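Cog5 (Kluyveromyces lactis, PDB 4U6U) forms with Cog7 part of the conserved oligomeric Golgi complex, a multisubunit tether that probably captures vesicles for fusion at Golgi membranes. Local coordinates at residues L33-L47 with L71-L85. The protein carries 7 engineered substitutions. Sequence-based numbering, arbitrary orientation.
Sequences LLRSSLIYVHMISQL and LHSQLKINIAANPNL. Engineered in segment 71-85: Ala80 (natural residue Glu), Ala81 (natural residue Gln).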
ATOM      1  N   LEU B  33     -27.131   8.220   2.935  1.00 79.27           N
ATOM      2  CA  LEU B  33     -26.446   7.084   3.499  1.00 75.96           C
ATOM      3  C   LEU B  33     -26.755   5.822   2.686  1.00 73.68           C
ATOM      4  O   LEU B  33     -25.849   5.077   2.267  1.00 77.94           O
ATOM      5  CB  LEU B  33     -26.853   6.927   4.965  1.00 84.19           C
ATOM      6  CG  LEU B  33     -25.912   6.235   5.960  1.00 84.37           C
ATOM      7  CD1 LEU B  33     -26.219   4.753   6.030  1.00 72.68           C
ATOM      8  CD2 LEU B  33     -24.455   6.481   5.583  1.00 79.02           C
ATOM      9  N   LEU B  34     -28.033   5.614   2.425  1.00 70.04           N
ATOM     10  CA  LEU B  34     -28.469   4.450   1.669  1.00 83.10           C
ATOM     11  C   LEU B  34     -27.825   4.407   0.272  1.00 84.38           C
ATOM     12  O   LEU B  34     -27.423   3.349  -0.210  1.00 87.44           O
ATOM     13  CB  LEU B  34     -29.995   4.445   1.582  1.00 81.03           C
ATOM     14  CG  LEU B  34     -30.660   3.113   1.274  1.00 85.08           C
ATOM     15  CD1 LEU B  34     -29.997   1.987   2.033  1.00 75.28           C
ATOM     16  CD2 LEU B  34     -32.115   3.224   1.652  1.00 97.14           C
ATOM     17  N   ARG B  35     -27.708   5.559  -0.370  1.00 74.11           N
ATOM     18  CA  ARG B  35     -27.076   5.593  -1.671  1.00 78.06           C
ATOM     19  C   ARG B  35     -25.569   5.359  -1.568  1.00 88.41           C
ATOM     20  O   ARG B  35     -25.017   4.665  -2.420  1.00 94.37           O
ATOM     21  CB  ARG B  35     -27.356   6.917  -2.380  1.00 85.49           C
ATOM     22  CG  ARG B  35     -28.747   7.027  -2.934  1.00 71.16           C
ATOM     23  CD  ARG B  35     -28.804   7.968  -4.128  1.00 65.68           C
ATOM     24  NE  ARG B  35     -30.074   7.780  -4.808  1.00 69.14           N
ATOM     25  CZ  ARG B  35     -31.196   8.391  -4.445  1.00 69.42           C
ATOM     26  NH1 ARG B  35     -31.199   9.223  -3.407  1.00 57.07           N
ATOM     27  NH2 ARG B  35     -32.318   8.157  -5.106  1.00 73.26           N
ATOM     28  N   SER B  36     -24.907   5.944  -0.562  1.00 75.12           N
ATOM     29  CA  SER B  36     -23.490   5.645  -0.317  1.00 91.30           C
ATOM     30  C   SER B  36     -23.301   4.134  -0.261  1.00 90.36           C
ATOM     31  O   SER B  36     -22.409   3.577  -0.916  1.00 87.19           O
ATOM     32  CB  SER B  36     -22.965   6.272   0.991  1.00 97.26           C
ATOM     33  OG  SER B  36     -22.459   7.592   0.830  1.00 99.35           O
ATOM     34  N   SER B  37     -24.183   3.472   0.483  1.00 80.91           N
ATOM     35  CA  SER B  37     -24.132   2.020   0.610  1.00 87.85           C
ATOM     36  C   SER B  37     -24.317   1.340  -0.744  1.00 85.36           C
ATOM     37  O   SER B  37     -23.595   0.402  -1.101  1.00 90.50           O
ATOM     38  CB  SER B  37     -25.223   1.546   1.562  1.00 85.78           C
ATOM     39  OG  SER B  37     -25.373   2.475   2.607  1.00 98.88           O
ATOM     40  N   LEU B  38     -25.291   1.840  -1.492  1.00 81.07           N
ATOM     41  CA  LEU B  38     -25.644   1.261  -2.768  1.00 87.37           C
ATOM     42  C   LEU B  38     -24.445   1.291  -3.714  1.00 91.94           C
ATOM     43  O   LEU B  38     -24.003   0.252  -4.202  1.00 86.27           O
ATOM     44  CB  LEU B  38     -26.833   2.013  -3.365  1.00 83.54           C
ATOM     45  CG  LEU B  38     -28.000   1.128  -3.788  1.00 83.31           C
ATOM     46  CD1 LEU B  38     -28.346   1.418  -5.224  1.00 85.14           C
ATOM     47  CD2 LEU B  38     -27.669  -0.346  -3.605  1.00 84.92           C
ATOM     48  N   ILE B  39     -23.894   2.482  -3.917  1.00 87.37           N
ATOM     49  CA  ILE B  39     -22.705   2.654  -4.729  1.00 83.56           C
ATOM     50  C   ILE B  39     -21.576   1.720  -4.265  1.00101.32           C
ATOM     51  O   ILE B  39     -20.908   1.091  -5.089  1.00116.42           O
ATOM     52  CB  ILE B  39     -22.220   4.116  -4.700  1.00 78.64           C
ATOM     53  CG1 ILE B  39     -23.340   5.069  -5.118  1.00 64.91           C
ATOM     54  CG2 ILE B  39     -21.038   4.313  -5.617  1.00 71.64           C
ATOM     55  CD1 ILE B  39     -22.892   6.547  -5.234  1.00 66.00           C
ATOM     56  N   TYR B  40     -21.380   1.610  -2.950  1.00107.26           N
ATOM     57  CA  TYR B  40     -20.341   0.732  -2.392  1.00109.86           C
ATOM     58  C   TYR B  40     -20.526  -0.698  -2.883  1.00104.49           C
ATOM     59  O   TYR B  40     -19.620  -1.280  -3.479  1.00113.73           O
ATOM     60  CB  TYR B  40     -20.379   0.762  -0.864  1.00107.99           C
ATOM     61  CG  TYR B  40     -19.291  -0.026  -0.149  1.00106.45           C
ATOM     62  CD1 TYR B  40     -17.993   0.470  -0.046  1.00109.11           C
ATOM     63  CD2 TYR B  40     -19.566  -1.258   0.436  1.00106.03           C
ATOM     64  CE1 TYR B  40     -16.998  -0.239   0.624  1.00109.36           C
ATOM     65  CE2 TYR B  40     -18.581  -1.973   1.099  1.00110.06           C
ATOM     66  CZ  TYR B  40     -17.297  -1.464   1.186  1.00117.97           C
ATOM     67  OH  TYR B  40     -16.317  -2.185   1.848  1.00123.21           O
ATOM     68  N   VAL B  41     -21.712  -1.246  -2.642  1.00 89.66           N
ATOM     69  CA  VAL B  41     -22.073  -2.584  -3.101  1.00 94.28           C
ATOM     70  C   VAL B  41     -21.870  -2.818  -4.611  1.00 92.66           C
ATOM     71  O   VAL B  41     -21.322  -3.849  -5.026  1.00 99.86           O
ATOM     72  CB  VAL B  41     -23.518  -2.884  -2.718  1.00 86.20           C
ATOM     73  CG1 VAL B  41     -24.167  -3.877  -3.686  1.00 87.73           C
ATOM     74  CG2 VAL B  41     -23.550  -3.381  -1.282  1.00 68.65           C
ATOM     75  N   HIS B  42     -22.311  -1.871  -5.429  1.00 76.58           N
ATOM     76  CA  HIS B  42     -22.135  -1.979  -6.876  1.00 93.99           C
ATOM     77  C   HIS B  42     -20.670  -2.142  -7.209  1.00111.33           C
ATOM     78  O   HIS B  42     -20.308  -2.768  -8.208  1.00126.16           O
ATOM     79  CB  HIS B  42     -22.673  -0.751  -7.598  1.00 96.60           C
ATOM     80  CG  HIS B  42     -24.083  -0.893  -8.059  1.00112.22           C
ATOM     81  ND1 HIS B  42     -25.138  -0.258  -7.436  1.00110.91           N
ATOM     82  CD2 HIS B  42     -24.622  -1.596  -9.080  1.00132.95           C
ATOM     83  CE1 HIS B  42     -26.260  -0.559  -8.058  1.00132.42           C
ATOM     84  NE2 HIS B  42     -25.974  -1.372  -9.062  1.00142.80           N
ATOM     85  N   MET B  43     -19.838  -1.534  -6.373  1.00104.05           N
ATOM     86  CA  MET B  43     -18.400  -1.594  -6.540  1.00103.85           C
ATOM     87  C   MET B  43     -17.846  -2.935  -6.116  1.00104.14           C
ATOM     88  O   MET B  43     -17.022  -3.520  -6.809  1.00118.13           O
ATOM     89  CB  MET B  43     -17.756  -0.471  -5.750  1.00 97.74           C
ATOM     90  CG  MET B  43     -17.978   0.859  -6.404  1.00 99.73           C
ATOM     91  SD  MET B  43     -16.611   1.931  -6.020  1.00213.04           S
ATOM     92  CE  MET B  43     -16.914   2.166  -4.275  1.00148.88           C
ATOM     93  N   ILE B  44     -18.316  -3.430  -4.986  1.00115.46           N
ATOM     94  CA  ILE B  44     -17.972  -4.769  -4.568  1.00109.42           C
ATOM     95  C   ILE B  44     -18.413  -5.804  -5.598  1.00114.36           C
ATOM     96  O   ILE B  44     -17.699  -6.761  -5.888  1.00110.40           O
ATOM     97  CB  ILE B  44     -18.580  -5.055  -3.203  1.00110.60           C
ATOM     98  CG1 ILE B  44     -17.760  -4.294  -2.172  1.00110.37           C
ATOM     99  CG2 ILE B  44     -18.581  -6.537  -2.892  1.00113.24           C
ATOM    100  CD1 ILE B  44     -17.802  -4.886  -0.821  1.00120.73           C
ATOM    101  N   SER B  45     -19.586  -5.598  -6.173  1.00116.56           N
ATOM    102  CA  SER B  45     -20.015  -6.458  -7.257  1.00118.03           C
ATOM    103  C   SER B  45     -18.993  -6.399  -8.386  1.00121.37           C
ATOM    104  O   SER B  45     -18.509  -7.433  -8.843  1.00128.13           O
ATOM    105  CB  SER B  45     -21.395  -6.042  -7.750  1.00124.67           C
ATOM    106  OG  SER B  45     -22.368  -6.226  -6.737  1.00128.71           O
ATOM    107  N   GLN B  46     -18.640  -5.179  -8.790  1.00121.28           N
ATOM    108  CA  GLN B  46     -17.677  -4.928  -9.867  1.00124.57           C
ATOM    109  C   GLN B  46     -16.285  -5.449  -9.524  1.00133.48           C
ATOM    110  O   GLN B  46     -15.489  -5.756 -10.410  1.00129.53           O
ATOM    111  CB  GLN B  46     -17.588  -3.429 -10.168  1.00116.00           C
ATOM    112  CG  GLN B  46     -17.142  -3.095 -11.577  1.00127.07           C
ATOM    113  CD  GLN B  46     -18.305  -3.035 -12.571  1.00154.47           C
ATOM    114  OE1 GLN B  46     -19.450  -2.715 -12.214  1.00154.38           O
ATOM    115  NE2 GLN B  46     -18.011  -3.354 -13.828  1.00170.68           N
ATOM    116  N   LEU B  47     -16.002  -5.534  -8.227  1.00141.60           N
ATOM    117  CA  LEU B  47     -14.728  -6.047  -7.719  1.00135.99           C
ATOM    118  C   LEU B  47     -14.632  -7.540  -7.957  1.00134.36           C
ATOM    119  O   LEU B  47     -13.664  -8.022  -8.537  1.00137.51           O
ATOM    120  CB  LEU B  47     -14.576  -5.757  -6.228  1.00132.89           C
ATOM    121  CG  LEU B  47     -13.220  -5.298  -5.703  1.00127.29           C
ATOM    122  CD1 LEU B  47     -12.917  -5.993  -4.382  1.00126.41           C
ATOM    123  CD2 LEU B  47     -12.131  -5.543  -6.716  1.00133.00           C
ATOM    124  N   LEU B  71      -9.760   0.061  -8.311  1.00114.58           N
ATOM    125  CA  LEU B  71     -11.023  -0.227  -7.649  1.00109.14           C
ATOM    126  C   LEU B  71     -10.856  -0.070  -6.140  1.00108.79           C
ATOM    127  O   LEU B  71     -11.724   0.452  -5.461  1.00112.19           O
ATOM    128  CB  LEU B  71     -11.503  -1.642  -7.984  1.00108.93           C
ATOM    129  CG  LEU B  71     -12.929  -1.843  -8.503  1.00114.74           C
ATOM    130  CD1 LEU B  71     -13.978  -1.316  -7.534  1.00123.61           C
ATOM    131  CD2 LEU B  71     -13.091  -1.180  -9.844  1.00114.64           C
ATOM    132  N   HIS B  72      -9.737  -0.532  -5.606  1.00116.13           N
ATOM    133  CA  HIS B  72      -9.502  -0.374  -4.177  1.00129.61           C
ATOM    134  C   HIS B  72      -9.338   1.084  -3.793  1.00124.73           C
ATOM    135  O   HIS B  72      -9.684   1.481  -2.685  1.00125.33           O
ATOM    136  CB  HIS B  72      -8.282  -1.178  -3.739  1.00129.49           C
ATOM    137  CG  HIS B  72      -8.608  -2.599  -3.426  1.00119.97           C
ATOM    138  ND1 HIS B  72      -9.103  -2.994  -2.204  1.00119.97           N
ATOM    139  CD2 HIS B  72      -8.551  -3.713  -4.196  1.00114.24           C
ATOM    140  CE1 HIS B  72      -9.318  -4.298  -2.227  1.00130.94           C
ATOM    141  NE2 HIS B  72      -8.993  -4.757  -3.424  1.00125.21           N
ATOM    142  N   SER B  73      -8.824   1.882  -4.717  1.00109.93           N
ATOM    143  CA  SER B  73      -8.682   3.299  -4.464  1.00114.48           C
ATOM    144  C   SER B  73     -10.056   3.911  -4.313  1.00127.07           C
ATOM    145  O   SER B  73     -10.305   4.693  -3.397  1.00126.74           O
ATOM    146  CB  SER B  73      -7.918   3.982  -5.590  1.00116.46           C
ATOM    147  OG  SER B  73      -6.535   3.986  -5.300  1.00117.42           O
ATOM    148  N   GLN B  74     -10.952   3.521  -5.209  1.00129.86           N
ATOM    149  CA  GLN B  74     -12.322   4.027  -5.211  1.00129.41           C
ATOM    150  C   GLN B  74     -13.022   3.657  -3.914  1.00121.08           C
ATOM    151  O   GLN B  74     -13.694   4.483  -3.304  1.00125.84           O
ATOM    152  CB  GLN B  74     -13.092   3.483  -6.413  1.00135.85           C
ATOM    153  CG  GLN B  74     -12.426   3.815  -7.739  1.00148.91           C
ATOM    154  CD  GLN B  74     -12.076   5.288  -7.877  1.00156.43           C
ATOM    155  OE1 GLN B  74     -12.945   6.134  -8.088  1.00155.17           O
ATOM    156  NE2 GLN B  74     -10.786   5.601  -7.757  1.00158.46           N
ATOM    157  N   LEU B  75     -12.869   2.405  -3.510  1.00118.49           N
ATOM    158  CA  LEU B  75     -13.439   1.921  -2.270  1.00118.49           C
ATOM    159  C   LEU B  75     -13.039   2.834  -1.102  1.00119.86           C
ATOM    160  O   LEU B  75     -13.897   3.298  -0.351  1.00111.47           O
ATOM    161  CB  LEU B  75     -12.981   0.482  -2.010  1.00123.90           C
ATOM    162  CG  LEU B  75     -13.890  -0.700  -2.383  1.00120.53           C
ATOM    163  CD1 LEU B  75     -15.345  -0.273  -2.400  1.00108.61           C
ATOM    164  CD2 LEU B  75     -13.487  -1.393  -3.690  1.00116.26           C
ATOM    165  N   LYS B  76     -11.740   3.085  -0.952  1.00116.04           N
ATOM    166  CA  LYS B  76     -11.250   3.965   0.106  1.00119.62           C
ATOM    167  C   LYS B  76     -11.835   5.367  -0.037  1.00122.72           C
ATOM    168  O   LYS B  76     -12.081   6.038   0.958  1.00139.13           O
ATOM    169  CB  LYS B  76      -9.718   3.990   0.146  1.00119.07           C
ATOM    170  CG  LYS B  76      -9.137   2.681   0.693  1.00133.80           C
ATOM    171  CD  LYS B  76      -7.621   2.558   0.499  1.00140.21           C
ATOM    172  CE  LYS B  76      -7.104   1.149   0.867  1.00134.56           C
ATOM    173  NZ  LYS B  76      -7.679   0.033   0.034  1.00122.25           N
ATOM    174  N   ILE B  77     -12.059   5.821  -1.261  1.00116.18           N
ATOM    175  CA  ILE B  77     -12.637   7.154  -1.439  1.00117.85           C
ATOM    176  C   ILE B  77     -14.082   7.187  -0.971  1.00114.74           C
ATOM    177  O   ILE B  77     -14.475   8.070  -0.213  1.00132.43           O
ATOM    178  CB  ILE B  77     -12.629   7.625  -2.903  1.00117.74           C
ATOM    179  CG1 ILE B  77     -11.204   7.808  -3.413  1.00121.23           C
ATOM    180  CG2 ILE B  77     -13.373   8.930  -3.021  1.00116.13           C
ATOM    181  CD1 ILE B  77     -11.128   8.089  -4.884  1.00114.62           C
ATOM    182  N   ASN B  78     -14.883   6.253  -1.466  1.00113.17           N
ATOM    183  CA  ASN B  78     -16.280   6.184  -1.069  1.00113.40           C
ATOM    184  C   ASN B  78     -16.459   6.106   0.455  1.00117.10           C
ATOM    185  O   ASN B  78     -17.344   6.770   0.987  1.00123.14           O
ATOM    186  CB  ASN B  78     -16.969   4.997  -1.758  1.00125.30           C
ATOM    187  CG  ASN B  78     -18.489   4.987  -1.560  1.00133.19           C
ATOM    188  OD1 ASN B  78     -19.096   5.997  -1.188  1.00134.56           O
ATOM    189  ND2 ASN B  78     -19.109   3.846  -1.848  1.00136.70           N
ATOM    190  N   ILE B  79     -15.634   5.318   1.157  1.00121.89           N
ATOM    191  CA  ILE B  79     -15.751   5.221   2.622  1.00117.02           C
ATOM    192  C   ILE B  79     -15.333   6.512   3.341  1.00125.72           C
ATOM    193  O   ILE B  79     -15.803   6.799   4.449  1.00120.44           O
ATOM    194  CB  ILE B  79     -14.933   4.048   3.215  1.00115.05           C
ATOM    195  CG1 ILE B  79     -13.439   4.274   2.985  1.00127.50           C
ATOM    196  CG2 ILE B  79     -15.415   2.721   2.652  1.00113.60           C
ATOM    197  CD1 ILE B  79     -12.516   3.752   4.098  1.00132.90           C
ATOM    198  N   ALA B  80     -14.457   7.296   2.722  1.00127.02           N
ATOM    199  CA  ALA B  80     -13.966   8.489   3.391  1.00144.26           C
ATOM    200  C   ALA B  80     -14.888   9.663   3.104  1.00142.85           C
ATOM    201  O   ALA B  80     -15.034  10.561   3.930  1.00139.02           O
ATOM    202  CB  ALA B  80     -12.551   8.800   2.954  1.00163.88           C
ATOM    203  N   ALA B  81     -15.539   9.619   1.945  1.00146.23           N
ATOM    204  CA  ALA B  81     -16.520  10.620   1.545  1.00159.20           C
ATOM    205  C   ALA B  81     -17.739  10.634   2.480  1.00150.14           C
ATOM    206  O   ALA B  81     -18.201  11.696   2.899  1.00155.59           O
ATOM    207  CB  ALA B  81     -16.943  10.377   0.115  1.00178.19           C
ATOM    208  N   ASN B  82     -18.258   9.451   2.798  1.00134.48           N
ATOM    209  CA  ASN B  82     -19.178   9.288   3.920  1.00127.47           C
ATOM    210  C   ASN B  82     -18.566   8.395   4.963  1.00134.71           C
ATOM    211  O   ASN B  82     -18.683   7.185   4.874  1.00137.44           O
ATOM    212  CB  ASN B  82     -20.514   8.698   3.472  1.00135.72           C
ATOM    213  CG  ASN B  82     -21.533   9.761   3.101  1.00159.22           C
ATOM    214  OD1 ASN B  82     -22.399   9.536   2.256  1.00165.01           O
ATOM    215  ND2 ASN B  82     -21.480  10.902   3.789  1.00164.21           N
ATOM    216  N   PRO B  83     -17.926   9.003   5.972  1.00141.06           N
ATOM    217  CA  PRO B  83     -17.380   8.304   7.137  1.00130.41           C
ATOM    218  C   PRO B  83     -18.461   7.514   7.867  1.00127.30           C
ATOM    219  O   PRO B  83     -18.185   6.496   8.499  1.00123.19           O
ATOM    220  CB  PRO B  83     -16.856   9.445   8.013  1.00136.03           C
ATOM    221  CG  PRO B  83     -17.627  10.641   7.590  1.00138.88           C
ATOM    222  CD  PRO B  83     -17.821  10.465   6.118  1.00144.01           C
ATOM    223  N   ASN B  84     -19.692   7.991   7.766  1.00124.38           N
ATOM    224  CA  ASN B  84     -20.837   7.293   8.309  1.00127.45           C
ATOM    225  C   ASN B  84     -20.957   5.856   7.784  1.00122.40           C
ATOM    226  O   ASN B  84     -21.496   4.975   8.461  1.00122.67           O
ATOM    227  CB  ASN B  84     -22.089   8.101   7.986  1.00131.31           C
ATOM    228  CG  ASN B  84     -22.210   9.337   8.854  1.00149.56           C
ATOM    229  OD1 ASN B  84     -21.867   9.311  10.038  1.00162.89           O
ATOM    230  ND2 ASN B  84     -22.662  10.435   8.266  1.00143.37           N
ATOM    231  N   LEU B  85     -20.422   5.630   6.586  1.00121.44           N
ATOM    232  CA  LEU B  85     -20.440   4.320   5.923  1.00122.76           C
ATOM    233  C   LEU B  85     -19.751   3.212   6.717  1.00122.74           C
ATOM    234  O   LEU B  85     -20.157   2.053   6.655  1.00121.30           O
ATOM    235  CB  LEU B  85     -19.782   4.400   4.543  1.00117.17           C
ATOM    236  CG  LEU B  85     -20.613   4.392   3.265  1.00116.39           C
ATOM    237  CD1 LEU B  85     -19.913   3.557   2.225  1.00114.56           C
ATOM    238  CD2 LEU B  85     -21.998   3.864   3.511  1.00139.56           C
TER
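Met43 and Asn78 interlock in knobs-into-holes fashion where helices 33-47 and 71-81 pack antiparallel, their axes 10.3 Å apart and at 171°. The thioether of Met43, flexible and apolar, enters the hole formed by Leu71, Gln74, Leu75 and Asn78; its chain bends at the last torsion, and CE lies 3.5 Å from Leu75 CD1. In return Asn78 fits among Ser36, Ile39, Tyr40 and Met43. Its amide reaches across because chi1 (-171°) sets CG opposite the backbone N, and ND2 makes a weak but nearly straight hydrogen bond to Ser36 O, a carbonyl already used by Tyr40 N within its own helix. The same ND2 stands at the edge of the Tyr40 ring, near its plane, with ring and amide turned 50° apart.

Tyr40 suits a site with one apolar flank and a polar end: its CE1 meets Leu75 CD1 and Ile79 CG2, both approaching obliquely, while its hydroxyl hydrogen-bonds to Glu95 on helix 92-118, which packs against both segments. At one end of the interface Leu47 CD2 covers Leu71 CB at 4.1 Å. At the other, the chain turns after helix 71-81 into a short 3-10 segment that carries Leu85 back onto the first helix. Its CD2 lies 3.6 Å from Ser36 CB and also touches Leu33 CD2, and its CD1 faces Tyr40 CB. An alanine in place of Leu85 would lose both methyl branches and is likely to open a gap beside Ser36 and Tyr40. Leu33 also packs on Val24 of Cog7, so this end adjoins the subunit interface. Small Ser37 lies close to Leu85 CD2, and its OG turns back to Leu33 O at 2.7 Å, approaching from above the carbonyl plane.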